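Local coordinates for chloramphenicol acetyltransferase (Aliivibrio fischeri, PDB 6PXA) that binds taurocholic acid and, as a hexapeptide-repeat acyltransferase, probably transfers the acetyl group of acetyl-CoA to chloramphenicol, at the interface of chains A and B. Sequence-based numbering; all coordinates share one arbitrary frame. Chains: chain A/B, Chloramphenicol acetyltransferase.

The interface of chains A and B. Residues chain A 103, 107-109, 111-112; chain B 193, 196-197, 200, 203-204.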
# COMPACT_ATOMS: atom_id res chain seq x y z
N PHE A 103 -20.42 -18.72 1.91
CA PHE A 103 -21.76 -19.06 1.45
C PHE A 103 -22.83 -18.49 2.39
O PHE A 103 -22.77 -18.67 3.60
CB PHE A 103 -21.93 -20.58 1.39
CG PHE A 103 -20.86 -21.30 0.62
CD1 PHE A 103 -20.96 -21.44 -0.77
CD2 PHE A 103 -19.79 -21.89 1.28
CE1 PHE A 103 -19.98 -22.11 -1.49
CE2 PHE A 103 -18.81 -22.57 0.57
CZ PHE A 103 -18.91 -22.68 -0.82
N GLU A 107 -28.80 -18.23 0.25
CA GLU A 107 -28.40 -18.66 -1.08
C GLU A 107 -28.03 -20.13 -1.15
O GLU A 107 -28.22 -20.75 -2.20
CB GLU A 107 -27.22 -17.82 -1.58
CG GLU A 107 -27.19 -17.51 -3.05
CD GLU A 107 -28.47 -16.85 -3.55
OE1 GLU A 107 -28.90 -15.85 -2.93
OE2 GLU A 107 -29.03 -17.32 -4.57
N PHE A 108 -27.50 -20.71 -0.07
CA PHE A 108 -27.01 -22.08 -0.15
C PHE A 108 -27.62 -23.03 0.88
O PHE A 108 -27.16 -24.17 0.99
CB PHE A 108 -25.48 -22.09 -0.05
CG PHE A 108 -24.81 -21.56 -1.29
CD1 PHE A 108 -24.53 -22.41 -2.35
CD2 PHE A 108 -24.50 -20.21 -1.41
CE1 PHE A 108 -23.94 -21.92 -3.51
CE2 PHE A 108 -23.91 -19.72 -2.56
CZ PHE A 108 -23.63 -20.58 -3.61
N GLY A 109 -28.64 -22.61 1.61
CA GLY A 109 -29.38 -23.54 2.45
C GLY A 109 -28.76 -23.75 3.82
O GLY A 109 -27.78 -23.11 4.22
N GLY A 111 -27.14 -26.28 5.21
CA GLY A 111 -25.86 -26.93 5.46
C GLY A 111 -24.71 -25.97 5.70
O GLY A 111 -23.60 -26.42 6.02
N VAL A 112 -24.94 -24.66 5.56
CA VAL A 112 -23.90 -23.65 5.74
C VAL A 112 -23.47 -23.63 7.20
O VAL A 112 -24.31 -23.63 8.11
CB VAL A 112 -24.39 -22.27 5.30
CG1 VAL A 112 -23.29 -21.24 5.48
CG2 VAL A 112 -24.85 -22.30 3.85
N LEU B 193 -26.09 -26.43 -8.93
CA LEU B 193 -26.20 -25.71 -7.67
C LEU B 193 -26.78 -26.60 -6.57
O LEU B 193 -26.36 -26.50 -5.41
CB LEU B 193 -27.05 -24.46 -7.85
CG LEU B 193 -27.61 -23.79 -6.59
CD1 LEU B 193 -26.49 -23.23 -5.68
CD2 LEU B 193 -28.58 -22.69 -6.99
N ILE B 196 -24.00 -28.56 -4.88
CA ILE B 196 -23.23 -27.74 -3.97
C ILE B 196 -24.01 -27.51 -2.68
O ILE B 196 -23.47 -27.62 -1.58
CB ILE B 196 -22.84 -26.41 -4.65
CG1 ILE B 196 -21.99 -26.71 -5.89
CG2 ILE B 196 -22.08 -25.49 -3.66
CD1 ILE B 196 -21.56 -25.51 -6.69
N LYS B 197 -25.30 -27.18 -2.81
CA LYS B 197 -26.15 -27.09 -1.64
C LYS B 197 -26.14 -28.39 -0.85
O LYS B 197 -25.92 -28.38 0.37
CB LYS B 197 -27.57 -26.72 -2.07
CG LYS B 197 -27.63 -25.35 -2.74
CD LYS B 197 -29.05 -24.94 -3.07
CE LYS B 197 -29.88 -24.77 -1.81
NZ LYS B 197 -31.21 -24.17 -2.09
N MET B 200 -22.99 -28.86 1.16
CA MET B 200 -22.53 -27.68 1.89
C MET B 200 -21.93 -28.05 3.26
O MET B 200 -20.99 -27.39 3.71
CB MET B 200 -23.68 -26.69 2.04
CG MET B 200 -23.27 -25.39 2.69
SD MET B 200 -21.89 -24.60 1.84
CE MET B 200 -22.60 -24.44 0.20
N LEU B 203 -18.38 -28.97 2.38
CA LEU B 203 -17.55 -27.83 1.97
C LEU B 203 -17.19 -26.92 3.15
O LEU B 203 -16.11 -26.31 3.16
CB LEU B 203 -18.26 -27.02 0.88
CG LEU B 203 -18.54 -27.70 -0.49
CD1 LEU B 203 -19.57 -26.91 -1.28
CD2 LEU B 203 -17.27 -27.86 -1.29
N CYS B 204 -18.06 -26.82 4.15
CA CYS B 204 -17.74 -26.12 5.40
C CYS B 204 -17.04 -27.05 6.38
O CYS B 204 -17.44 -27.19 7.53
CB CYS B 204 -19.01 -25.53 6.01
SG CYS B 204 -19.74 -24.19 5.01
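B:Met200 lays its terminal methyl over one face of the A:Phe103 ring, with CE 3.7 Å from the ring centroid and offset toward the rim in a CH-pi contact. The sulfur sits nearer another part of the rim, SD of B:Met200 being 3.5 Å from CD2 of A:Phe103. At the edge of that ring, in its plane, stands CE2 of A:Phe108 from the same chain. A:Phe108 turns one face to its neighbour and takes CD1 of A:Phe103 over the ring centre, so the two phenyls meet edge to face. The CE1 corner of A:Phe108 points at chain B, where it meets CD1 of B:Leu193 at 3.6 Å, with CG2 of B:Ile196 a little farther off.

The methionine reaches both rings by a folded path. CG of B:Met200 leaves anti to the backbone N (chi1 -175°). The chain then bends at both chi2 and chi3, which brings CE of B:Met200 back to 3.7 Å from CB of A:Phe108. Closer to the backbone, CG of B:Met200 packs on the peptide joining A:Gly111 to A:Val112, 3.4 Å from C of A:Gly111. The methionine and valine side chains run side by side, with CG of B:Met200 3.7 Å from CG2 of A:Val112. SG of B:Cys204 comes near the valine backbone beyond.

B:Lys197 flanks the phenylalanine backbone with its aliphatic part: CE of B:Lys197 is 3.9 Å from C of A:Phe108. Apolar packing holds the patch, with no polar pair crossing it.

Transferases of this family are trimers of left-handed beta-helices, and the deposited assembly likewise holds three copies. Here a loop and the short helix 105-108 of one subunit dock on the C-terminal helices 193-198 and 200-203 of the next. A:Phe103, A:Glu107 and A:Phe108 also belong to a taurocholic acid pocket, so the packing probably helps steady its wall while joining the subunits.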